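Local coordinates for protein 1d10 (Caenorhabditis elegans, PDB 1T9F), which is of unknown function but folds as a beta-trefoil of three MIR repeats, the architecture of the SDF2 family, and is made with a signal peptide, at residues A[12-18]-A[171-177]; A[56-60]-A[111-116]; A[93-99]-A[159-163]. All blocks are in the same frame, centred on the assembly; numbering follows the deposited sequence.

Contact 1: A[12-18]-A[171-177]; sequences VLKFINA and AWKVAEG
Five backbone hydrogen bonds join 12-18 to 171-177 and thereby close the six-stranded antiparallel barrel of a beta-trefoil, pairing its first strand with its last. Lys-14 and Ala-175 form one hydrogen-bonded pair (Lys-14 N to Ala-175 O 2.9 Å, Ala-175 N to Lys-14 O 3.0 Å), and Ile-16 and Lys-173 form the next (Ile-16 N to Lys-173 O 2.7 Å, Lys-173 N to Ile-16 O 2.8 Å). Just past the strand end, Ala-18 N reaches Ala-171 O at 3.0 Å. Phe-15 faces Val-174 and Asn-17 faces Trp-172 as non-hydrogen-bonded pairs, with CA atoms 4.8 and 4.5 Å apart. The strand axes approach to 4.5 Å and run at 148°, an antiparallel pair with marked twist. Between the main bonds, Trp-172 CA lies 3.4 Å from Ile-16 O, a CA-H...O contact.

Lys-14, Ile-16, Lys-173 and Ala-175 share one face, where Ile-16 CD1 meets Ala-175 CB at 3.9 Å and Lys-14 NZ makes a salt bridge with Asp-47. The other face carries Phe-15, Asn-17, Trp-172 and Val-174, with Trp-126 touching Phe-15 and Val-174. Here Phe-15 CE2 rests 4.0 Å from Val-174 CG2, while Leu-13 CD2 packs on Val-174 CG1 at 3.3 Å. Phe-15 and Trp-172 both have chi1 in m. Trp-172 NE1 bonds to Leu-143 O. The six-membered ring of Trp-172 receives a CH-pi contact over the face: Asn-17 CB sits 4.2 Å from the ring centroid, 28° off the normal.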
# COMPACT_ATOMS: atom_id res chain seq x y z
N VAL A 12 -3.81 2.61 -12.44
CA VAL A 12 -3.74 3.57 -11.34
C VAL A 12 -5.04 3.48 -10.58
O VAL A 12 -6.11 3.57 -11.18
CB VAL A 12 -3.58 5.02 -11.85
CG1 VAL A 12 -3.61 5.98 -10.67
CG2 VAL A 12 -2.29 5.17 -12.60
N LEU A 13 -4.96 3.31 -9.27
CA LEU A 13 -6.18 3.19 -8.48
C LEU A 13 -6.00 3.56 -7.01
O LEU A 13 -4.91 3.92 -6.58
CB LEU A 13 -6.70 1.75 -8.61
CG LEU A 13 -5.59 0.70 -8.65
CD1 LEU A 13 -5.01 0.55 -7.28
CD2 LEU A 13 -6.13 -0.63 -9.14
N LYS A 14 -7.10 3.48 -6.27
CA LYS A 14 -7.11 3.79 -4.84
C LYS A 14 -7.25 2.49 -4.06
O LYS A 14 -7.94 1.57 -4.51
CB LYS A 14 -8.29 4.70 -4.49
CG LYS A 14 -8.30 6.03 -5.21
CD LYS A 14 -9.70 6.63 -5.15
CE LYS A 14 -9.79 7.92 -5.95
NZ LYS A 14 -11.21 8.23 -6.31
N PHE A 15 -6.60 2.42 -2.91
CA PHE A 15 -6.67 1.25 -2.04
C PHE A 15 -7.49 1.65 -0.82
O PHE A 15 -7.05 2.46 -0.01
CB PHE A 15 -5.27 0.80 -1.61
CG PHE A 15 -4.47 0.17 -2.72
CD1 PHE A 15 -3.89 0.95 -3.71
CD2 PHE A 15 -4.36 -1.22 -2.80
CE1 PHE A 15 -3.20 0.36 -4.77
CE2 PHE A 15 -3.68 -1.82 -3.86
CZ PHE A 15 -3.10 -1.03 -4.84
N ILE A 16 -8.68 1.07 -0.70
CA ILE A 16 -9.58 1.39 0.41
C ILE A 16 -9.56 0.32 1.50
O ILE A 16 -9.67 -0.88 1.22
CB ILE A 16 -11.03 1.53 -0.11
CG1 ILE A 16 -11.09 2.63 -1.18
CG2 ILE A 16 -11.98 1.85 1.06
CD1 ILE A 16 -12.46 2.82 -1.76
N ASN A 17 -9.42 0.74 2.75
CA ASN A 17 -9.41 -0.25 3.83
C ASN A 17 -10.83 -0.74 4.03
O ASN A 17 -11.74 0.03 4.35
CB ASN A 17 -8.84 0.35 5.11
CG ASN A 17 -8.62 -0.69 6.18
OD1 ASN A 17 -9.52 -0.99 6.96
ND2 ASN A 17 -7.43 -1.27 6.21
N ALA A 18 -11.02 -2.04 3.82
CA ALA A 18 -12.32 -2.69 3.93
C ALA A 18 -13.16 -2.35 5.16
O ALA A 18 -14.34 -2.01 5.04
CB ALA A 18 -12.15 -4.20 3.84
N ALA A 171 -7.37 -6.05 5.79
CA ALA A 171 -8.14 -6.25 4.57
C ALA A 171 -8.30 -4.98 3.74
O ALA A 171 -8.72 -3.94 4.25
CB ALA A 171 -9.50 -6.83 4.90
N TRP A 172 -7.95 -5.06 2.46
CA TRP A 172 -8.07 -3.91 1.56
C TRP A 172 -8.94 -4.25 0.36
O TRP A 172 -9.16 -5.43 0.03
CB TRP A 172 -6.69 -3.46 1.06
CG TRP A 172 -5.75 -3.06 2.16
CD1 TRP A 172 -4.94 -3.87 2.88
CD2 TRP A 172 -5.57 -1.74 2.68
NE1 TRP A 172 -4.25 -3.14 3.83
CE2 TRP A 172 -4.63 -1.83 3.73
CE3 TRP A 172 -6.12 -0.48 2.37
CZ2 TRP A 172 -4.22 -0.71 4.47
CZ3 TRP A 172 -5.71 0.63 3.11
CH2 TRP A 172 -4.77 0.50 4.15
N LYS A 173 -9.41 -3.21 -0.30
CA LYS A 173 -10.26 -3.31 -1.47
C LYS A 173 -9.80 -2.25 -2.47
O LYS A 173 -9.47 -1.13 -2.09
CB LYS A 173 -11.72 -3.06 -1.07
CG LYS A 173 -12.67 -2.91 -2.22
CD LYS A 173 -14.04 -2.43 -1.73
CE LYS A 173 -13.92 -1.08 -1.02
NZ LYS A 173 -15.23 -0.52 -0.60
N VAL A 174 -9.79 -2.61 -3.76
CA VAL A 174 -9.36 -1.69 -4.80
C VAL A 174 -10.54 -0.94 -5.40
O VAL A 174 -11.67 -1.42 -5.37
CB VAL A 174 -8.62 -2.46 -5.93
CG1 VAL A 174 -8.56 -1.62 -7.19
CG2 VAL A 174 -7.21 -2.80 -5.48
N ALA A 175 -10.27 0.25 -5.93
CA ALA A 175 -11.30 1.07 -6.55
C ALA A 175 -10.64 1.96 -7.60
O ALA A 175 -9.53 2.45 -7.41
CB ALA A 175 -12.01 1.93 -5.50
N GLU A 176 -11.32 2.16 -8.72
CA GLU A 176 -10.75 3.01 -9.76
C GLU A 176 -10.96 4.47 -9.44
O GLU A 176 -12.09 4.96 -9.43
CB GLU A 176 -11.36 2.70 -11.13
CG GLU A 176 -10.89 3.67 -12.19
CD GLU A 176 -10.37 2.98 -13.43
OE1 GLU A 176 -11.19 2.50 -14.24
OE2 GLU A 176 -9.13 2.92 -13.59
N GLY A 177 -9.87 5.17 -9.15
CA GLY A 177 -9.96 6.59 -8.87
C GLY A 177 -10.23 7.25 -10.20
O GLY A 177 -11.31 7.81 -10.43

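Contact 2: A[56-60]-A[111-116]; sequences FPALN and SDTGDD
A single direct hydrogen bond ties 56-60 to 111-116: Leu-59 N donates to Asp-116 OD1 at 2.8 Å and a nearly straight 170°. The other carboxylate oxygen works through water, since water 1 accepts from Asn-60 N at 3.0 Å and donates to Asp-116 OD2 at 2.7 Å. With chi1 in m, Asp-116 thus spans two successive backbone amides of the facing loop, and the CA atoms of Ala-58 and Asp-116 stand 5.8 Å apart.

Inside 111-116, further polar bonds fix the turn. Asp-112 OD1, its chi1 in p, accepts from Gly-114 N at 2.6 Å, an Asx turn leading through the 3-10 segment 113-115; Asp-115 N returns to Asp-112 O at 2.9 Å. Ser-111 OG donates to Asp-115 OD2 at 2.6 Å, while Asp-115 OD1 bonds to His-87.

In the beta-trefoil, 56-60 continues strand 53-57 into the following loop, and the loop holding residues 111-116 leads into strand 117-120. Strand 74-79 lies between those two strands in the barrel, and its Arg-76 bonds to both Pro-57 O and Ser-111 OG.

Van der Waals packing comes chiefly from Leu-59, whose CA-to-CB bond points toward the turn with chi1 t and chi2 p. Leu-59 CD1 lies 3.5 Å from Ser-111 O, and Leu-59 CD2 makes a carbon-carbon contact of 3.7 Å with Thr-113 CG2.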
# COMPACT_ATOMS: atom_id res chain seq x y z
N PHE A 56 3.09 -1.46 -10.16
CA PHE A 56 4.31 -1.75 -10.91
C PHE A 56 4.68 -3.22 -10.74
O PHE A 56 4.32 -3.84 -9.74
CB PHE A 56 5.48 -0.92 -10.40
CG PHE A 56 5.68 0.38 -11.12
CD1 PHE A 56 4.71 1.38 -11.07
CD2 PHE A 56 6.83 0.61 -11.86
CE1 PHE A 56 4.90 2.59 -11.73
CE2 PHE A 56 7.03 1.82 -12.53
CZ PHE A 56 6.06 2.81 -12.46
N PRO A 57 5.40 -3.80 -11.72
CA PRO A 57 5.79 -5.21 -11.56
C PRO A 57 6.81 -5.25 -10.43
O PRO A 57 7.34 -4.20 -10.05
CB PRO A 57 6.39 -5.55 -12.92
CG PRO A 57 6.98 -4.24 -13.37
CD PRO A 57 5.91 -3.25 -12.99
N ALA A 58 7.08 -6.44 -9.89
CA ALA A 58 8.04 -6.58 -8.80
C ALA A 58 9.41 -6.03 -9.21
O ALA A 58 9.69 -5.91 -10.41
CB ALA A 58 8.16 -8.05 -8.40
N LEU A 59 10.25 -5.71 -8.23
CA LEU A 59 11.57 -5.16 -8.52
C LEU A 59 12.34 -5.91 -9.59
O LEU A 59 12.90 -5.30 -10.51
CB LEU A 59 12.43 -5.10 -7.25
CG LEU A 59 13.86 -4.57 -7.50
CD1 LEU A 59 13.79 -3.11 -7.92
CD2 LEU A 59 14.70 -4.72 -6.25
N ASN A 60 12.37 -7.23 -9.50
CA ASN A 60 13.11 -8.01 -10.49
C ASN A 60 12.23 -8.70 -11.53
O ASN A 60 12.58 -9.76 -12.05
CB ASN A 60 14.01 -9.03 -9.78
CG ASN A 60 15.06 -8.37 -8.90
OD1 ASN A 60 15.84 -7.54 -9.38
ND2 ASN A 60 15.08 -8.72 -7.62
N SER A 111 14.46 2.33 -6.24
CA SER A 111 13.68 1.17 -5.80
C SER A 111 14.51 -0.09 -5.57
O SER A 111 15.37 -0.43 -6.38
CB SER A 111 12.58 0.89 -6.82
OG SER A 111 11.75 -0.18 -6.39
N ASP A 112 14.23 -0.78 -4.47
CA ASP A 112 14.91 -2.04 -4.12
C ASP A 112 13.90 -3.09 -3.66
O ASP A 112 12.69 -2.85 -3.70
CB ASP A 112 15.98 -1.81 -3.04
CG ASP A 112 15.40 -1.29 -1.73
OD1 ASP A 112 14.26 -1.65 -1.37
OD2 ASP A 112 16.10 -0.52 -1.04
N THR A 113 14.39 -4.25 -3.21
CA THR A 113 13.52 -5.34 -2.76
C THR A 113 12.56 -4.93 -1.64
O THR A 113 11.53 -5.58 -1.43
CB THR A 113 14.34 -6.57 -2.29
OG1 THR A 113 15.16 -6.20 -1.17
CG2 THR A 113 15.22 -7.09 -3.40
N GLY A 114 12.90 -3.87 -0.92
CA GLY A 114 12.04 -3.41 0.15
C GLY A 114 10.70 -2.86 -0.34
O GLY A 114 9.80 -2.62 0.46
N ASP A 115 10.58 -2.64 -1.65
CA ASP A 115 9.36 -2.11 -2.24
C ASP A 115 8.39 -3.21 -2.69
O ASP A 115 7.26 -2.91 -3.09
CB ASP A 115 9.66 -1.22 -3.45
CG ASP A 115 10.47 0.02 -3.09
OD1 ASP A 115 10.31 0.55 -1.97
OD2 ASP A 115 11.26 0.49 -3.95
N ASP A 116 8.83 -4.48 -2.64
CA ASP A 116 8.01 -5.61 -3.07
C ASP A 116 6.94 -6.07 -2.08
O ASP A 116 7.23 -6.31 -0.91
CB ASP A 116 8.89 -6.82 -3.42
CG ASP A 116 9.72 -6.62 -4.69
OD1 ASP A 116 9.32 -5.81 -5.56
OD2 ASP A 116 10.76 -7.30 -4.82
O HOH W 1 11.51 -8.73 -7.01

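Contact 3: A[93-99]-A[159-163]; sequences APLSKQH and EVVGT
Glu-159, on strand 158-163, reaches out to the irregular loop 93-99 with chi1 and chi2 both t, an extended form that carries its carboxylate to the loop backbone. OE2 of Glu-159 accepts from two consecutive amides, Leu-95 N at 2.8 Å and Ser-96 N at 2.9 Å, while Ser-96 OG donates to OE1 of Glu-159 at 2.6 Å. The same OE1 also bonds to Ser-146 OG on the adjoining strand 142-146, so one acid joins strand and loop. Pro-94 CG lies 3.4 Å from Glu-159 OE2.

Val-160 points its CA-to-CB bond away from the loop, and its side chain touches Leu-143 and Leu-145. Val-161 points back, its CG1 3.4 Å from Ala-93 CB and its CG2 3.6 Å from His-99 CB; the CA atoms of Ala-93 and Val-161 are 6.1 Å apart. At Gly-162 the contact passes to the main chain, where Gly-162 O lies 3.7 Å from His-99 CB. Thr-163 completes the run: with chi1 p, its CG2 sits over the His-99 ring, 3.6 Å from the centroid and 17° off the normal, a CH-pi contact, while its OG1 bonds to Ser-165 O.

The loop holds its own shape through Ala-93 N to His-99 O at 2.7 Å and a type I turn from Ser-96 to His-99, closed by His-99 N to Ser-96 O at 2.9 Å. It connects strands 85-89 and 100-105, and its packing against strand 158-163 joins two MIR repeats in the hairpin triplet that caps the barrel of a beta-trefoil.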
# COMPACT_ATOMS: atom_id res chain seq x y z
N ALA A 93 7.12 1.45 13.92
CA ALA A 93 6.04 2.34 13.49
C ALA A 93 6.11 3.64 14.29
O ALA A 93 6.65 3.66 15.40
CB ALA A 93 4.68 1.67 13.69
N PRO A 94 5.57 4.74 13.74
CA PRO A 94 5.59 6.04 14.42
C PRO A 94 4.77 6.15 15.71
O PRO A 94 5.24 6.73 16.69
CB PRO A 94 5.09 7.00 13.34
CG PRO A 94 4.17 6.14 12.54
CD PRO A 94 4.95 4.86 12.41
N LEU A 95 3.56 5.60 15.72
CA LEU A 95 2.72 5.68 16.92
C LEU A 95 2.50 4.32 17.57
O LEU A 95 2.11 4.24 18.73
CB LEU A 95 1.35 6.29 16.58
CG LEU A 95 1.34 7.70 15.97
CD1 LEU A 95 -0.10 8.09 15.66
CD2 LEU A 95 1.97 8.69 16.92
N SER A 96 2.74 3.25 16.81
CA SER A 96 2.57 1.90 17.35
C SER A 96 3.93 1.21 17.44
O SER A 96 4.39 0.58 16.49
CB SER A 96 1.62 1.10 16.47
OG SER A 96 0.32 1.65 16.52
N LYS A 97 4.55 1.34 18.60
CA LYS A 97 5.86 0.76 18.87
C LYS A 97 5.98 -0.73 18.55
O LYS A 97 7.04 -1.20 18.13
CB LYS A 97 6.23 1.00 20.33
CG LYS A 97 6.40 2.46 20.72
CD LYS A 97 7.67 3.06 20.13
CE LYS A 97 7.97 4.43 20.74
NZ LYS A 97 9.32 4.94 20.36
N GLN A 98 4.90 -1.47 18.77
CA GLN A 98 4.91 -2.91 18.53
C GLN A 98 4.86 -3.28 17.06
O GLN A 98 5.04 -4.45 16.69
CB GLN A 98 3.72 -3.58 19.23
CG GLN A 98 2.85 -2.68 20.09
CD GLN A 98 2.01 -1.70 19.29
OE1 GLN A 98 2.50 -0.68 18.82
NE2 GLN A 98 0.73 -2.03 19.13
N HIS A 99 4.63 -2.29 16.20
CA HIS A 99 4.55 -2.56 14.78
C HIS A 99 5.68 -1.98 13.95
O HIS A 99 6.43 -1.11 14.39
CB HIS A 99 3.19 -2.11 14.23
CG HIS A 99 2.04 -2.91 14.77
ND1 HIS A 99 2.07 -4.28 14.85
CD2 HIS A 99 0.83 -2.53 15.22
CE1 HIS A 99 0.93 -4.72 15.34
NE2 HIS A 99 0.15 -3.68 15.57
N GLU A 159 -2.96 5.69 11.04
CA GLU A 159 -1.60 5.16 10.97
C GLU A 159 -1.60 3.85 10.19
O GLU A 159 -2.43 2.97 10.44
CB GLU A 159 -1.02 4.92 12.37
CG GLU A 159 0.35 4.25 12.36
CD GLU A 159 0.83 3.81 13.74
OE1 GLU A 159 -0.02 3.36 14.55
OE2 GLU A 159 2.04 3.90 14.02
N VAL A 160 -0.68 3.74 9.24
CA VAL A 160 -0.52 2.55 8.42
C VAL A 160 0.79 1.90 8.87
O VAL A 160 1.83 2.56 8.97
CB VAL A 160 -0.41 2.92 6.92
CG1 VAL A 160 -0.07 1.67 6.11
CG2 VAL A 160 -1.72 3.52 6.43
N VAL A 161 0.75 0.60 9.15
CA VAL A 161 1.94 -0.09 9.62
C VAL A 161 2.03 -1.52 9.11
O VAL A 161 1.16 -2.00 8.38
CB VAL A 161 1.99 -0.16 11.16
CG1 VAL A 161 1.85 1.23 11.77
CG2 VAL A 161 0.89 -1.08 11.67
N GLY A 162 3.10 -2.20 9.52
CA GLY A 162 3.32 -3.58 9.13
C GLY A 162 3.12 -4.46 10.35
O GLY A 162 3.84 -4.32 11.34
N THR A 163 2.14 -5.34 10.29
CA THR A 163 1.87 -6.22 11.42
C THR A 163 2.38 -7.63 11.14
O THR A 163 2.29 -8.13 10.02
CB THR A 163 0.36 -6.28 11.71
OG1 THR A 163 -0.34 -6.72 10.54
CG2 THR A 163 -0.15 -4.89 12.10

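The three contacts illustrate how a beta-trefoil ties together parts of the chain far apart in sequence. Contact 1 joins the first and last barrel strands, so the other two contacts fall within the stretch of chain it spans; contacts 2 and 3 have interleaved segments, in the order 56-60, 93-99, 111-116, 159-163. Their centres are spread evenly, about 20 to 22 Å apart, and none touches another. Contacts 1 and 2 share the barrel through neighbouring strands 12-17 and 53-57, on opposite sides of the chain's centre. Contact 3 reaches the other sheet through strand 158-163, which is followed along the chain by barrel strand 172-175. Barrel closure, a loop-to-loop contact and packing of a loop on a strand thus join the repeats into one unit.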